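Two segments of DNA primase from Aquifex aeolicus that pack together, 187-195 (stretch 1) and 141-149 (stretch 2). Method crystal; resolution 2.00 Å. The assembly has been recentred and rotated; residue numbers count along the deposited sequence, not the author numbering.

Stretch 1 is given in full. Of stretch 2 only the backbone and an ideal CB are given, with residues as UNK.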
# COMPACT_ATOMS: atom_id res chain seq x y z
N ARG A 187 -17.44 -9.15 -7.62
CA ARG A 187 -17.60 -8.32 -8.81
C ARG A 187 -16.74 -7.07 -8.82
O ARG A 187 -16.87 -6.24 -9.69
CB ARG A 187 -19.10 -7.97 -9.01
CG ARG A 187 -19.55 -7.83 -10.45
CD ARG A 187 -19.44 -9.11 -11.30
NE ARG A 187 -20.27 -10.20 -10.79
CZ ARG A 187 -19.88 -11.46 -10.73
NH1 ARG A 187 -18.67 -11.81 -11.15
NH2 ARG A 187 -20.70 -12.38 -10.24
N ARG A 188 -15.85 -6.91 -7.84
CA ARG A 188 -15.01 -5.72 -7.76
C ARG A 188 -13.60 -6.00 -8.21
O ARG A 188 -13.12 -7.13 -8.11
CB ARG A 188 -14.96 -5.18 -6.32
CG ARG A 188 -16.29 -4.72 -5.78
CD ARG A 188 -16.25 -4.20 -4.35
NE ARG A 188 -17.60 -3.76 -4.00
CZ ARG A 188 -18.00 -2.51 -3.94
NH1 ARG A 188 -17.12 -1.51 -4.11
NH2 ARG A 188 -19.28 -2.25 -3.70
N VAL A 189 -12.92 -4.96 -8.69
CA VAL A 189 -11.48 -5.02 -8.89
C VAL A 189 -10.90 -4.91 -7.49
O VAL A 189 -11.31 -4.06 -6.73
CB VAL A 189 -10.98 -3.89 -9.83
CG1 VAL A 189 -9.42 -3.64 -9.69
CG2 VAL A 189 -11.37 -4.24 -11.31
N VAL A 190 -10.02 -5.84 -7.14
CA VAL A 190 -9.54 -5.97 -5.80
C VAL A 190 -8.15 -5.37 -5.72
O VAL A 190 -7.31 -5.63 -6.58
CB VAL A 190 -9.50 -7.45 -5.37
CG1 VAL A 190 -8.81 -7.58 -4.05
CG2 VAL A 190 -10.94 -8.05 -5.28
N ILE A 191 -7.93 -4.56 -4.69
CA ILE A 191 -6.63 -3.97 -4.43
C ILE A 191 -6.17 -4.45 -3.06
O ILE A 191 -6.70 -4.02 -2.03
CB ILE A 191 -6.70 -2.41 -4.48
CG1 ILE A 191 -7.39 -1.92 -5.76
CG2 ILE A 191 -5.32 -1.79 -4.36
CD1 ILE A 191 -8.87 -1.50 -5.55
N PRO A 192 -5.24 -5.40 -3.05
CA PRO A 192 -4.75 -5.95 -1.79
C PRO A 192 -4.12 -4.87 -0.93
O PRO A 192 -3.42 -4.00 -1.45
CB PRO A 192 -3.68 -6.95 -2.24
CG PRO A 192 -4.21 -7.39 -3.60
CD PRO A 192 -4.61 -6.06 -4.20
N ILE A 193 -4.38 -4.96 0.36
CA ILE A 193 -3.82 -4.04 1.33
C ILE A 193 -2.78 -4.81 2.11
O ILE A 193 -3.08 -5.87 2.68
CB ILE A 193 -4.92 -3.53 2.27
CG1 ILE A 193 -5.98 -2.76 1.47
CG2 ILE A 193 -4.30 -2.69 3.38
CD1 ILE A 193 -7.15 -2.20 2.30
N LYS A 194 -1.54 -4.30 2.08
CA LYS A 194 -0.41 -4.95 2.74
C LYS A 194 0.06 -4.14 3.93
O LYS A 194 0.04 -2.91 3.89
CB LYS A 194 0.78 -5.12 1.78
CG LYS A 194 0.44 -6.03 0.59
CD LYS A 194 1.57 -6.20 -0.40
CE LYS A 194 1.09 -7.03 -1.61
NZ LYS A 194 2.24 -7.60 -2.38
N ASP A 195 0.54 -4.81 4.98
CA ASP A 195 1.18 -4.09 6.06
C ASP A 195 2.55 -3.58 5.61
O ASP A 195 3.00 -3.96 4.54
CB ASP A 195 1.24 -4.94 7.34
CG ASP A 195 2.11 -6.17 7.22
OD1 ASP A 195 2.95 -6.28 6.29
OD2 ASP A 195 2.02 -7.09 8.06
N UNK A 141 0.53 -5.91 -11.68
CA UNK A 141 1.17 -7.13 -11.20
C UNK A 141 2.00 -6.95 -9.92
O UNK A 141 1.93 -7.80 -9.02
CB UNK A 141 2.07 -7.69 -12.31
N UNK A 142 2.77 -5.85 -9.85
CA UNK A 142 3.53 -5.54 -8.64
C UNK A 142 2.64 -5.45 -7.42
O UNK A 142 3.01 -5.95 -6.33
CB UNK A 142 4.30 -4.23 -8.82
N UNK A 143 1.51 -4.78 -7.58
CA UNK A 143 0.57 -4.52 -6.50
C UNK A 143 -0.47 -5.62 -6.30
O UNK A 143 -1.32 -5.52 -5.42
CB UNK A 143 -0.15 -3.19 -6.76
N UNK A 144 -0.37 -6.68 -7.11
CA UNK A 144 -1.20 -7.88 -6.93
C UNK A 144 -2.70 -7.58 -7.12
O UNK A 144 -3.56 -8.19 -6.49
CB UNK A 144 -0.96 -8.47 -5.54
N UNK A 145 -3.00 -6.67 -8.03
CA UNK A 145 -4.39 -6.36 -8.37
C UNK A 145 -5.13 -7.58 -8.78
O UNK A 145 -4.58 -8.49 -9.48
CB UNK A 145 -4.47 -5.32 -9.49
N UNK A 146 -6.41 -7.61 -8.39
CA UNK A 146 -7.23 -8.75 -8.72
C UNK A 146 -8.66 -8.41 -9.09
O UNK A 146 -9.02 -7.24 -9.34
CB UNK A 146 -7.23 -9.72 -7.54
N UNK A 147 -9.49 -9.45 -9.10
CA UNK A 147 -10.89 -9.37 -9.43
C UNK A 147 -11.58 -10.50 -8.69
O UNK A 147 -11.03 -11.61 -8.62
CB UNK A 147 -11.12 -9.45 -10.94
N UNK A 148 -12.78 -10.23 -8.16
CA UNK A 148 -13.58 -11.22 -7.45
C UNK A 148 -14.74 -11.68 -8.33
O UNK A 148 -15.74 -11.01 -8.42
CB UNK A 148 -14.10 -10.65 -6.13
N UNK A 149 -14.57 -12.80 -9.04
CA UNK A 149 -15.56 -13.23 -10.03
C UNK A 149 -16.70 -14.07 -9.47
O UNK A 149 -17.73 -14.14 -10.12
CB UNK A 149 -14.86 -14.03 -11.13

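At positions 141 and 142 the backbone is helical and no atom of stretch 1 lies within 5.5 Å of either ideal CB, so this contact sets little restriction. The residues are Arg 141, which makes no contact, and Lys 142, whose CA-to-CB bond points away; Lys 142 O accepts a hydrogen bond from a water O (2.7 Å) that accepts one from Lys 194 NZ (3.1 Å).

Position 143 points sideways, again with nothing of stretch 1 near its CB; many residues would suit. It is Phe 143. A water O donates to both Phe 143 O (2.6 Å) and Pro 192 O (2.8 Å).

At position 144 phi is positive (63°), which favours Gly, Asn or Asp. The ideal CB lies 3.9 Å from Pro 192 CG and 4.6 Å from Lys 194 NZ, so a short acidic or amide side chain could meet the amine. Asp 144 does so: OD1 forms a salt bridge with Lys 194 NZ at 2.7 Å. Its backbone closes a Schellman motif at the helix end.

Position 145 has extended angles and a sideways CB, 4.1 Å from Val 190 O. Apolar atoms lie a little further out, Val 189 CG1 at 5.2 Å and Pro 192 CD at 5.3 Å, within reach of Leu, Ile, Val or Met. Leu 145 places CD2 4.0 Å from Ile 191 CG2 and 4.3 Å from Pro 192 CD.

At position 146 the ideal CB would sit 3.9 Å from Val 190 CB, on that residue's side of the sheet; phi/psi of -141/-166° suits Gly well, though a small residue such as Ala is conceivable. Gly 146 forms a reciprocal pair with Val 190, N to Val 190 O and O to Val 190 N, both 2.8 Å.

Position 147 shares a sheet face with Val 189, and the Arg 187 side chain lies within reach of a long residue; an aromatic, or a long chain with a polar end, would suit. Tyr 147 (chi1 t) brings CD1 3.3 Å from Arg 188 O, while OH accepts a weak hydrogen bond from Arg 187 NH1 (3.4 Å).

Position 148 points toward stretch 1, its ideal CB 4.0 Å from Arg 187 N and 4.2 Å from both Arg 188 O and Val 190 CG2, which favours a small side chain. Ala 148 rests CB 4.2 Å from Val 190 CG2; its N donates to Arg 188 O (3.1 Å) and its O accepts from Arg 187 N (2.6 Å).

At position 149 the ideal CB points away, though 4.4 Å from Arg 187 NH1; phi of -86° is open to most residues and near the range of proline. Pro 149 contributes its O, which accepts from Arg 187 NH1 at 2.7 Å.

Stretch 2 (141-149) RKFDLGYAP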
# COMPACT_ATOMS: atom_id res chain seq x y z
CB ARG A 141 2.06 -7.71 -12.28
CG ARG A 141 1.25 -8.30 -13.43
CD ARG A 141 2.10 -9.02 -14.45
NE ARG A 141 3.07 -8.14 -15.11
CZ ARG A 141 2.94 -7.64 -16.35
NH1 ARG A 141 1.86 -7.91 -17.08
NH2 ARG A 141 3.90 -6.87 -16.84
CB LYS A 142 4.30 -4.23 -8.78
CG LYS A 142 5.09 -3.87 -7.52
CD LYS A 142 5.83 -2.55 -7.74
CE LYS A 142 6.67 -2.18 -6.53
NZ LYS A 142 7.69 -3.20 -6.17
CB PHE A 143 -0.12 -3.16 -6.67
CG PHE A 143 0.72 -1.99 -6.22
CD1 PHE A 143 0.58 -1.46 -4.92
CD2 PHE A 143 1.69 -1.48 -7.04
CE1 PHE A 143 1.39 -0.39 -4.49
CE2 PHE A 143 2.50 -0.40 -6.61
CZ PHE A 143 2.32 0.14 -5.31
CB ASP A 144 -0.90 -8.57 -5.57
CG ASP A 144 0.51 -9.12 -5.50
OD1 ASP A 144 1.20 -8.91 -4.48
OD2 ASP A 144 1.04 -9.77 -6.43
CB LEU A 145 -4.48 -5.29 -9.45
CG LEU A 145 -3.82 -3.95 -9.12
CD1 LEU A 145 -4.47 -2.92 -9.99
CD2 LEU A 145 -3.89 -3.54 -7.67
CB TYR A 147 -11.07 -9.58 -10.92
CG TYR A 147 -12.51 -9.58 -11.36
CD1 TYR A 147 -13.33 -8.49 -11.13
CD2 TYR A 147 -13.05 -10.71 -11.98
CE1 TYR A 147 -14.66 -8.51 -11.53
CE2 TYR A 147 -14.37 -10.72 -12.40
CZ TYR A 147 -15.16 -9.63 -12.17
OH TYR A 147 -16.47 -9.66 -12.57
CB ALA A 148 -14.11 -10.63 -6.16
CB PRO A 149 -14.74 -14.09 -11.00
CG PRO A 149 -13.61 -14.70 -10.11
CD PRO A 149 -13.41 -13.70 -8.98
O HOH W 1 3.82 -5.39 -3.84
O HOH W 2 -1.69 -3.68 -3.61
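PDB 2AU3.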